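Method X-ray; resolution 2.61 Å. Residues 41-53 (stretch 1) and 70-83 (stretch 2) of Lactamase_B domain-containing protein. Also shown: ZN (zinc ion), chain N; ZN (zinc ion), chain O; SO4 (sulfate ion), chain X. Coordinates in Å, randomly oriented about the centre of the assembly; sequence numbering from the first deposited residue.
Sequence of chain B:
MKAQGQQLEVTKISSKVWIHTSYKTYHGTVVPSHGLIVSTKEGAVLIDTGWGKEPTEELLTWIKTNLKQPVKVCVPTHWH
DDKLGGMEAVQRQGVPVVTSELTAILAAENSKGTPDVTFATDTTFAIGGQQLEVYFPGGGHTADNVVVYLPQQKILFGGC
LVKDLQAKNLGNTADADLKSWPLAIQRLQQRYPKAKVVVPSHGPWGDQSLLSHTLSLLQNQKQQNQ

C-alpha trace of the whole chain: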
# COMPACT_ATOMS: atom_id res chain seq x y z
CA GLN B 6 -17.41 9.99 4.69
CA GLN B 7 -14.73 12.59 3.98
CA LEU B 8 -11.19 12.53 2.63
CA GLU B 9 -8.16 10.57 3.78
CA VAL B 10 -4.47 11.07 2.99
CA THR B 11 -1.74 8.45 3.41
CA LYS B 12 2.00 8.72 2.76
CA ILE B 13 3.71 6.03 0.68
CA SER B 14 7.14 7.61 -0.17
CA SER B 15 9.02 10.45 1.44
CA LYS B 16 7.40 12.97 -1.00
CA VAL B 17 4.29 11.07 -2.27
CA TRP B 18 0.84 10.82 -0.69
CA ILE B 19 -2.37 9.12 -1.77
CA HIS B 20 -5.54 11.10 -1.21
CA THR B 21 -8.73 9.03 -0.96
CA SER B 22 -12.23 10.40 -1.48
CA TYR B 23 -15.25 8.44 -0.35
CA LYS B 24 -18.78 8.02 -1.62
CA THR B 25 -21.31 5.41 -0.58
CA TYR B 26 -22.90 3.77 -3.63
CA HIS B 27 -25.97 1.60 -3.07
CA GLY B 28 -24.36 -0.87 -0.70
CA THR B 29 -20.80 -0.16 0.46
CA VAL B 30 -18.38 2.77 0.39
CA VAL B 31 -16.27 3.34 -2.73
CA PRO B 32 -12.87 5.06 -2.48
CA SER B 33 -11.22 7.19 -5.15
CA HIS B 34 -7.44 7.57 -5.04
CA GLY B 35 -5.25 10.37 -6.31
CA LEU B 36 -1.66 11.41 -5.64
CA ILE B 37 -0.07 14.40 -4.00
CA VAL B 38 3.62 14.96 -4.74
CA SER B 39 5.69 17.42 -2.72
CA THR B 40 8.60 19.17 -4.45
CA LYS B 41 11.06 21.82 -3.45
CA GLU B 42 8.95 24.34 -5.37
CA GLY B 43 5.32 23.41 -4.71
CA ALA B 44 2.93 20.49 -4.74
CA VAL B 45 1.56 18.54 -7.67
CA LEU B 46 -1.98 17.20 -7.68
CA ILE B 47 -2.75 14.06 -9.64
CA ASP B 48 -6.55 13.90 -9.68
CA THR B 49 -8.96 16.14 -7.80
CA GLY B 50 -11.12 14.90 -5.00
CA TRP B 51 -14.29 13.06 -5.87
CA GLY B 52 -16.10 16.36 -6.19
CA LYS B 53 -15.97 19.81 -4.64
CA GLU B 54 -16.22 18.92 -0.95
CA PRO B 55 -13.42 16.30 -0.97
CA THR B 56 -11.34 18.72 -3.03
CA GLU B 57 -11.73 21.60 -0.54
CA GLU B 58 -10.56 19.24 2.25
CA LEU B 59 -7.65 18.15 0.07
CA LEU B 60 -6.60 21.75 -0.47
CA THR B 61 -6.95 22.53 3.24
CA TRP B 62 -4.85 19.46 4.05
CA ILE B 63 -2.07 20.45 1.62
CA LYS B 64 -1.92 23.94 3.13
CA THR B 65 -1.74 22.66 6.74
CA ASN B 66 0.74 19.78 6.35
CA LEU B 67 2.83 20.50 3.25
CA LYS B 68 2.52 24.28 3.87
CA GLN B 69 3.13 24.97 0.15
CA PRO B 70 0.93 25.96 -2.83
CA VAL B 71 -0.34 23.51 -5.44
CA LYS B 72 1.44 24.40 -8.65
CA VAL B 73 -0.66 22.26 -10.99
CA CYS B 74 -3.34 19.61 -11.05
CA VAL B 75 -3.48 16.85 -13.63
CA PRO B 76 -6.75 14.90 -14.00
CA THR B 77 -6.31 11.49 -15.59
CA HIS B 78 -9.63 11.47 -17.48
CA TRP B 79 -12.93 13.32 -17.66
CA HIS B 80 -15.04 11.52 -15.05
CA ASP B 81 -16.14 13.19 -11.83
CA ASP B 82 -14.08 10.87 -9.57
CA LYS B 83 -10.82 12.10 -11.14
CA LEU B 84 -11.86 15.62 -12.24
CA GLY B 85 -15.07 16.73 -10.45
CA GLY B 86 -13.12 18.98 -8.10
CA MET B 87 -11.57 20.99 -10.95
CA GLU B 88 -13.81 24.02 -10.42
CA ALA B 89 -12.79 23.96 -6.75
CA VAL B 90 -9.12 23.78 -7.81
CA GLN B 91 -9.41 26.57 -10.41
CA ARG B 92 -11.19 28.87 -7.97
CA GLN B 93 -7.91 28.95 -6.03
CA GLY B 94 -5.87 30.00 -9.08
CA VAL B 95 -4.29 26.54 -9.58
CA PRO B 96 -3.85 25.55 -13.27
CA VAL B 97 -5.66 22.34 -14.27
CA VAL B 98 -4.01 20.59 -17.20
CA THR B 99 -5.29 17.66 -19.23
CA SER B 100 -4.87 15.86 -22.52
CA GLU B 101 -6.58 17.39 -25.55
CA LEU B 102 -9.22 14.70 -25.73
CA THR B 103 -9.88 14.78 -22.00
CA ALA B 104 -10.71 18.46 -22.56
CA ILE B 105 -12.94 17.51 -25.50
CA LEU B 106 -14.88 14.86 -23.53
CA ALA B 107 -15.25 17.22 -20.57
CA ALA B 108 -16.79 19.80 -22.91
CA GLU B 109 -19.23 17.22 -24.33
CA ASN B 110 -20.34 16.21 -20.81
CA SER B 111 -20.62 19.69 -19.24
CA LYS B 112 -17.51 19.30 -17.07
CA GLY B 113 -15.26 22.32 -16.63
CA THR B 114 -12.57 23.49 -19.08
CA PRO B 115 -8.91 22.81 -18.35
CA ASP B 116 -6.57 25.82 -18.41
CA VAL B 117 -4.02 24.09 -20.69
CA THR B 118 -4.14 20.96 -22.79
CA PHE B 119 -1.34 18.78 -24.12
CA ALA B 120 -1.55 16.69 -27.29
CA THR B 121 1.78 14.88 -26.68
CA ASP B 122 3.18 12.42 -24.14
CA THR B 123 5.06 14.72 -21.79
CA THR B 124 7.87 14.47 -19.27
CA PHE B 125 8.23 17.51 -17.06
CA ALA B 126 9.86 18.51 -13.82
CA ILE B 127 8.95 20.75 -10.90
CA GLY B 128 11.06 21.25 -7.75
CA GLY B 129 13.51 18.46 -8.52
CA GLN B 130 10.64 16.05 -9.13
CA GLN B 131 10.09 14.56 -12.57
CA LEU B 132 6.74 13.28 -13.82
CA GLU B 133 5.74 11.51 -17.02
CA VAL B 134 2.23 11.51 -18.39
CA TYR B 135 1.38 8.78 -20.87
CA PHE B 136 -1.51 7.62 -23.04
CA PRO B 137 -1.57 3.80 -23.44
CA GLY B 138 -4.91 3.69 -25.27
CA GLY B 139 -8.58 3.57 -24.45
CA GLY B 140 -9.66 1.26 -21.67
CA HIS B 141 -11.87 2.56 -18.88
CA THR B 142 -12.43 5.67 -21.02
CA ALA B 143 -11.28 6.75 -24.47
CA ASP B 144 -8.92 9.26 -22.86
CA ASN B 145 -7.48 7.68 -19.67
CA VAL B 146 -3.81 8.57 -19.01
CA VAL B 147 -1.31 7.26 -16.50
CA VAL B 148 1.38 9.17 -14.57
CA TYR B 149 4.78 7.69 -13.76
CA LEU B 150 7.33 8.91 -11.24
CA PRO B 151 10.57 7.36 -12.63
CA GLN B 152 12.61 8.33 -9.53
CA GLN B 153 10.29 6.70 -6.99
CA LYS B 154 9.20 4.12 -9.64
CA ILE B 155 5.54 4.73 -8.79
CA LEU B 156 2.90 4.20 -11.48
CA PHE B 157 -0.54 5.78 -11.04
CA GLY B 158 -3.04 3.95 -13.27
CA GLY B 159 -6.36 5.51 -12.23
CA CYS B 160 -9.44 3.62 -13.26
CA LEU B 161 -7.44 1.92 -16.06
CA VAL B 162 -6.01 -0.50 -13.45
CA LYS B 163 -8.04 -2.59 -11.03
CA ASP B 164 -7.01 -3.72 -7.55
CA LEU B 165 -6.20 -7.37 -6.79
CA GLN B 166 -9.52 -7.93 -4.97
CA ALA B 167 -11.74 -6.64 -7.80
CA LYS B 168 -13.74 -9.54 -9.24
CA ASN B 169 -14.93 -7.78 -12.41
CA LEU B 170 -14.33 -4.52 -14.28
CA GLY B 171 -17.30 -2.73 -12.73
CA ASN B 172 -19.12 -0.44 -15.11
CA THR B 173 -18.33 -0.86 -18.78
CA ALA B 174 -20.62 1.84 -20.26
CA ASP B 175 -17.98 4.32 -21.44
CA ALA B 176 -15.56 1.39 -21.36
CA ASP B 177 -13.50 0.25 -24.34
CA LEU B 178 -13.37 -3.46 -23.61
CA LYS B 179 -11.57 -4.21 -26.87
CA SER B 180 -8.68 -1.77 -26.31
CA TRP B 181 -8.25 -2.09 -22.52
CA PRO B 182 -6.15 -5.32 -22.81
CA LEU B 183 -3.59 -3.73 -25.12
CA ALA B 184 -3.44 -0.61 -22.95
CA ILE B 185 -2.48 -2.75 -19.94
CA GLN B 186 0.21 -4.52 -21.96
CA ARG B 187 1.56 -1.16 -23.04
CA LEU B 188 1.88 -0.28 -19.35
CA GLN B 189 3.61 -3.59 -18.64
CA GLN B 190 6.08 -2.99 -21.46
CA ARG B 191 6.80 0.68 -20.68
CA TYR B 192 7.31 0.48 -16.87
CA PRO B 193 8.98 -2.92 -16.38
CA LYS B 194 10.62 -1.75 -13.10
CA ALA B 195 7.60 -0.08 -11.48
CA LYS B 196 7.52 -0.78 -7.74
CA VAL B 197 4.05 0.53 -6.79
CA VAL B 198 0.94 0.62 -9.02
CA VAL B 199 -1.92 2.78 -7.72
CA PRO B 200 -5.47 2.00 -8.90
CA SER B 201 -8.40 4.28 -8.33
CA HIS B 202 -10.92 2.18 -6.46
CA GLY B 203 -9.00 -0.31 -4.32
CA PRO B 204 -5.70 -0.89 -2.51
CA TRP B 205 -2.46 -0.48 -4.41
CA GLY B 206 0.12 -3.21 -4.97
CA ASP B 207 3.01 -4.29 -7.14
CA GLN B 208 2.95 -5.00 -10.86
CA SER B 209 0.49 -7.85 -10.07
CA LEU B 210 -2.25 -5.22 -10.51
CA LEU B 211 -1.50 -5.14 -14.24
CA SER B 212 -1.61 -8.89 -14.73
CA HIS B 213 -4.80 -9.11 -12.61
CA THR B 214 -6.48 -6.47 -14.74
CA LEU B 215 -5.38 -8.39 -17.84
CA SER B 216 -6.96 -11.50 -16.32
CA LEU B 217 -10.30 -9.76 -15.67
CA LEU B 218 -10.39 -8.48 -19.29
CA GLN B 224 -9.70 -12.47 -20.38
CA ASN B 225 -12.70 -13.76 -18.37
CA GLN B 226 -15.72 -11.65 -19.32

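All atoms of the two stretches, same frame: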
# COMPACT_ATOMS: atom_id res chain seq x y z
N LYS B 41 10.43 20.69 -4.09
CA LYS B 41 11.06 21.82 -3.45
C LYS B 41 10.39 23.11 -3.83
O LYS B 41 10.64 24.12 -3.17
CB LYS B 41 12.54 21.90 -3.85
CG LYS B 41 13.38 20.75 -3.28
CD LYS B 41 14.80 20.70 -3.87
CE LYS B 41 15.07 19.32 -4.46
NZ LYS B 41 14.61 18.23 -3.53
N GLU B 42 9.49 23.10 -4.81
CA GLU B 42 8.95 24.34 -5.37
C GLU B 42 7.43 24.35 -5.44
O GLU B 42 6.87 25.12 -6.21
CB GLU B 42 9.52 24.63 -6.77
CG GLU B 42 10.91 25.21 -6.76
CD GLU B 42 11.13 26.20 -5.62
OE1 GLU B 42 10.39 27.19 -5.52
OE2 GLU B 42 12.08 25.99 -4.83
N GLY B 43 6.76 23.50 -4.69
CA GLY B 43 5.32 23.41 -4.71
C GLY B 43 4.86 21.97 -4.84
O GLY B 43 5.65 21.05 -5.06
N ALA B 44 3.55 21.81 -4.72
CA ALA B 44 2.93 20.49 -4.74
C ALA B 44 2.24 20.23 -6.07
O ALA B 44 1.73 21.14 -6.72
CB ALA B 44 1.94 20.32 -3.58
N VAL B 45 2.27 18.98 -6.48
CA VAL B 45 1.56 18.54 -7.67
C VAL B 45 0.40 17.66 -7.26
O VAL B 45 0.52 16.83 -6.35
CB VAL B 45 2.47 17.81 -8.66
CG1 VAL B 45 1.62 17.14 -9.72
CG2 VAL B 45 3.41 18.80 -9.24
N LEU B 46 -0.72 17.88 -7.93
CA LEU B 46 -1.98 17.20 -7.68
C LEU B 46 -2.25 16.30 -8.86
O LEU B 46 -2.28 16.76 -10.00
CB LEU B 46 -3.09 18.23 -7.51
CG LEU B 46 -4.21 17.85 -6.59
CD1 LEU B 46 -3.59 17.19 -5.37
CD2 LEU B 46 -4.92 19.12 -6.25
N ILE B 47 -2.32 15.01 -8.62
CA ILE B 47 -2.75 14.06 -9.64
C ILE B 47 -4.14 13.60 -9.23
O ILE B 47 -4.29 12.83 -8.27
CB ILE B 47 -1.76 12.89 -9.80
CG1 ILE B 47 -0.35 13.41 -10.04
CG2 ILE B 47 -2.20 11.98 -10.95
CD1 ILE B 47 -0.24 14.29 -11.21
N ASP B 48 -5.14 14.06 -9.99
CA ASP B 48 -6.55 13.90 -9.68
C ASP B 48 -7.03 14.90 -8.63
O ASP B 48 -6.29 15.26 -7.71
CB ASP B 48 -6.88 12.50 -9.19
CG ASP B 48 -7.01 11.52 -10.32
OD1 ASP B 48 -7.21 10.32 -10.03
OD2 ASP B 48 -6.88 11.95 -11.49
N THR B 49 -8.27 15.36 -8.80
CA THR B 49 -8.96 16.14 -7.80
C THR B 49 -9.65 15.18 -6.85
O THR B 49 -9.70 13.98 -7.08
CB THR B 49 -9.97 17.07 -8.47
OG1 THR B 49 -10.90 16.26 -9.21
CG2 THR B 49 -9.28 18.05 -9.42
N GLY B 50 -10.23 15.71 -5.79
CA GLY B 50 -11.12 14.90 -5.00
C GLY B 50 -12.30 14.43 -5.83
O GLY B 50 -12.53 14.82 -6.97
N TRP B 51 -13.09 13.56 -5.23
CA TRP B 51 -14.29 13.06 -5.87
C TRP B 51 -15.38 14.10 -5.67
O TRP B 51 -16.36 13.91 -4.95
CB TRP B 51 -14.63 11.71 -5.26
CG TRP B 51 -15.52 10.94 -6.05
CD1 TRP B 51 -16.20 11.37 -7.14
CD2 TRP B 51 -15.87 9.58 -5.85
NE1 TRP B 51 -16.96 10.35 -7.64
CE2 TRP B 51 -16.78 9.23 -6.87
CE3 TRP B 51 -15.51 8.61 -4.91
CZ2 TRP B 51 -17.33 7.97 -6.97
CZ3 TRP B 51 -16.06 7.35 -5.01
CH2 TRP B 51 -16.96 7.04 -6.03
N GLY B 52 -15.17 15.26 -6.28
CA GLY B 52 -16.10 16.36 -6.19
C GLY B 52 -15.53 17.51 -5.37
O GLY B 52 -14.44 17.44 -4.81
N LYS B 53 -16.36 18.55 -5.27
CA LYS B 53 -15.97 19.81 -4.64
C LYS B 53 -15.58 19.63 -3.18
O LYS B 53 -14.53 20.12 -2.73
CB LYS B 53 -17.12 20.82 -4.77
CG LYS B 53 -16.94 22.17 -4.07
CD LYS B 53 -18.22 23.07 -4.24
CE LYS B 53 -19.48 22.18 -4.39
NZ LYS B 53 -20.83 22.86 -4.38
N PRO B 70 2.01 25.91 -1.84
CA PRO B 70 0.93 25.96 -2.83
C PRO B 70 0.98 24.79 -3.80
O PRO B 70 2.03 24.20 -4.07
CB PRO B 70 1.17 27.29 -3.55
CG PRO B 70 2.59 27.59 -3.35
CD PRO B 70 2.92 27.06 -1.98
N VAL B 71 -0.19 24.51 -4.39
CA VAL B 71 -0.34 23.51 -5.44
C VAL B 71 -0.01 24.20 -6.75
O VAL B 71 -0.66 25.18 -7.13
CB VAL B 71 -1.77 22.93 -5.48
CG1 VAL B 71 -1.91 21.87 -6.59
CG2 VAL B 71 -2.19 22.34 -4.15
N LYS B 72 1.03 23.73 -7.43
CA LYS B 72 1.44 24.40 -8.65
C LYS B 72 0.55 24.01 -9.82
O LYS B 72 0.31 24.83 -10.72
CB LYS B 72 2.90 24.06 -8.98
CG LYS B 72 3.92 24.60 -7.98
CD LYS B 72 3.43 25.90 -7.37
CE LYS B 72 4.51 26.94 -7.46
NZ LYS B 72 3.89 28.30 -7.56
N VAL B 73 0.03 22.78 -9.82
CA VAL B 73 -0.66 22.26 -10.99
C VAL B 73 -1.46 21.04 -10.57
O VAL B 73 -1.10 20.32 -9.64
CB VAL B 73 0.35 21.93 -12.11
CG1 VAL B 73 1.05 20.60 -11.78
CG2 VAL B 73 -0.34 21.84 -13.45
N CYS B 74 -2.52 20.77 -11.31
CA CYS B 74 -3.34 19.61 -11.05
C CYS B 74 -3.58 18.90 -12.38
O CYS B 74 -3.91 19.54 -13.38
CB CYS B 74 -4.65 20.04 -10.40
SG CYS B 74 -6.01 18.84 -10.41
N VAL B 75 -3.47 17.58 -12.37
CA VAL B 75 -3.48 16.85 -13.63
C VAL B 75 -4.53 15.76 -13.50
O VAL B 75 -4.23 14.70 -12.94
CB VAL B 75 -2.10 16.24 -13.93
CG1 VAL B 75 -2.15 15.40 -15.23
CG2 VAL B 75 -1.01 17.30 -13.96
N PRO B 76 -5.76 15.98 -13.97
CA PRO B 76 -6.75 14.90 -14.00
C PRO B 76 -6.33 13.86 -15.01
O PRO B 76 -5.66 14.17 -16.00
CB PRO B 76 -8.05 15.59 -14.41
CG PRO B 76 -7.85 17.01 -14.02
CD PRO B 76 -6.38 17.29 -14.25
N THR B 77 -6.68 12.60 -14.72
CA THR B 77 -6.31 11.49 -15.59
C THR B 77 -7.40 11.08 -16.58
O THR B 77 -7.13 10.25 -17.46
CB THR B 77 -5.91 10.29 -14.73
OG1 THR B 77 -7.04 9.81 -13.99
CG2 THR B 77 -4.76 10.66 -13.80
N HIS B 78 -8.61 11.60 -16.45
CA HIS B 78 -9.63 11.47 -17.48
C HIS B 78 -10.83 12.30 -17.02
O HIS B 78 -10.77 12.98 -15.99
CB HIS B 78 -9.93 10.00 -17.79
CG HIS B 78 -10.69 9.27 -16.74
ND1 HIS B 78 -10.22 9.11 -15.45
CD2 HIS B 78 -11.87 8.61 -16.79
CE1 HIS B 78 -11.10 8.41 -14.76
NE2 HIS B 78 -12.10 8.08 -15.55
N TRP B 79 -11.91 12.28 -17.81
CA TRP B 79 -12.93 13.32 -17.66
C TRP B 79 -13.97 13.05 -16.58
O TRP B 79 -14.71 13.98 -16.23
CB TRP B 79 -13.65 13.56 -18.99
CG TRP B 79 -14.45 12.41 -19.54
CD1 TRP B 79 -14.01 11.43 -20.38
CD2 TRP B 79 -15.84 12.16 -19.33
NE1 TRP B 79 -15.04 10.58 -20.71
CE2 TRP B 79 -16.17 11.00 -20.07
CE3 TRP B 79 -16.85 12.80 -18.59
CZ2 TRP B 79 -17.47 10.46 -20.09
CZ3 TRP B 79 -18.14 12.27 -18.61
CH2 TRP B 79 -18.43 11.10 -19.36
N HIS B 80 -13.98 11.87 -15.98
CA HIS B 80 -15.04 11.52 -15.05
C HIS B 80 -14.92 12.28 -13.73
O HIS B 80 -13.84 12.74 -13.32
CB HIS B 80 -15.03 10.02 -14.79
CG HIS B 80 -15.71 9.21 -15.85
ND1 HIS B 80 -15.42 7.88 -16.06
CD2 HIS B 80 -16.68 9.53 -16.74
CE1 HIS B 80 -16.17 7.41 -17.04
NE2 HIS B 80 -16.95 8.39 -17.47
N ASP B 81 -16.05 12.36 -13.03
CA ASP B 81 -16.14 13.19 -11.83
C ASP B 81 -15.17 12.73 -10.75
O ASP B 81 -14.61 13.56 -10.03
CB ASP B 81 -17.58 13.19 -11.30
CG ASP B 81 -18.45 14.33 -11.89
OD1 ASP B 81 -19.65 14.38 -11.57
OD2 ASP B 81 -17.94 15.17 -12.67
N ASP B 82 -14.94 11.41 -10.63
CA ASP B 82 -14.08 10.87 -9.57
C ASP B 82 -12.63 11.28 -9.74
O ASP B 82 -11.92 11.37 -8.74
CB ASP B 82 -14.22 9.33 -9.46
CG ASP B 82 -13.60 8.56 -10.64
OD1 ASP B 82 -13.60 9.05 -11.79
OD2 ASP B 82 -13.14 7.42 -10.44
N LYS B 83 -12.17 11.59 -10.95
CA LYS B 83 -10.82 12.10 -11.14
C LYS B 83 -10.76 13.58 -11.50
O LYS B 83 -9.66 14.15 -11.48
CB LYS B 83 -10.08 11.30 -12.24
CG LYS B 83 -10.19 9.75 -12.11
CD LYS B 83 -9.24 9.12 -11.08
CE LYS B 83 -9.90 9.10 -9.69
NZ LYS B 83 -9.11 8.56 -8.55
ZN ZN N . -13.82 6.98 -14.79
ZN ZN O . -13.31 5.45 -11.50
S SO4 X . -17.48 7.79 -11.81
O1 SO4 X . -16.13 7.30 -12.09
O2 SO4 X . -18.14 6.80 -10.94
O3 SO4 X . -18.21 7.96 -13.06
O4 SO4 X . -17.47 9.11 -11.17
O HOH W 1 -14.11 3.37 -12.11

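A parallel pair of β-strands followed by two loops illustrates a general principle: the backbone sets the register, and side-chain rotamers then determine what the strand ends can hold. In this metallo-β-lactamase-like domain, residues 43-47 run alongside 71-75 with an angle of 19° between their directions, and the two stretches together bury 890 Å².

The ladder follows the parallel pattern, in which alternate residues of one strand do the bonding. Ala 44 N donates to Pro 70 O (2.9 Å) and Ala 44 O accepts from Lys 72 N (2.8 Å); Leu 46 repeats the arrangement, its N reaching Val 73 O (3.0 Å) and its O receiving Val 75 N (2.8 Å). Asp 48 N to Val 75 O (3.2 Å) extends the series beyond the strand. Proline suits position 70, where only its carbonyl is called upon. Gly 43 adopts phi/psi of 132/173, a conformation that by itself calls for glycine; a CB there would also lie 2.3 Å from Lys 72 CG. The space is used by the lysine, whose aliphatic chain passes close to the backbone, with its CE 3.2 Å from Glu 42 O.

Each face of the sheet is packed with small or branched apolar groups. On one, Ala 44, Leu 46, Val 71 and Cys 74 gather: Leu 46 CB lies 3.9 Å from Val 71 CG1 and 3.7 Å from Cys 74 CB. Leu 46 has an off-well chi1 of -149°, whereas Val 71 and Cys 74 are both t. The t rotamer of Cys 74 places SG 3.5 Å from Thr 49 CG2, continuing the apolar surface past the strand. On the other face, Val 45 (t) and Val 73 (p) meet through CG2 and CG1 at 3.9 Å. Ile 47, m at both chi angles, brings its CD1 to 3.8 Å from Val 75 CB, so that its end comes nearer than its CA-to-CB direction suggests.

Asp 48 marks the change from apolar to polar contact. Its CB points sideways, but chi1 of -80° (m) brings the carboxylate nearer the second stretch. OD2 accepts weak hydrogen bonds from Thr 77 N and Thr 77 OG1, both at 3.3 Å; the p rotamer of Thr 77 places the hydroxyl beside its own amide. OD1 forms a salt bridge with Lys 83 NZ (3.0 Å), although crowding in the model makes its exact geometry uncertain. Such pairing suits charged groups in a buried setting. Next along, Thr 49 N donates to Lys 83 O (3.3 Å), while its p rotamer lets OG1 bond Gly 50 O at 3.1 Å.

Finally, Trp 51 (t, chi2 -10°) lays its indole against the start of the helix: Asp 82 CB sits 3.6 Å from the centroid of the five-membered ring, over its face. The p rotamer of Asp 82 directs its carboxylate away from the first stretch, and OD2 binds a zinc ion at 2.2 Å. One side chain thus joins packing to metal binding.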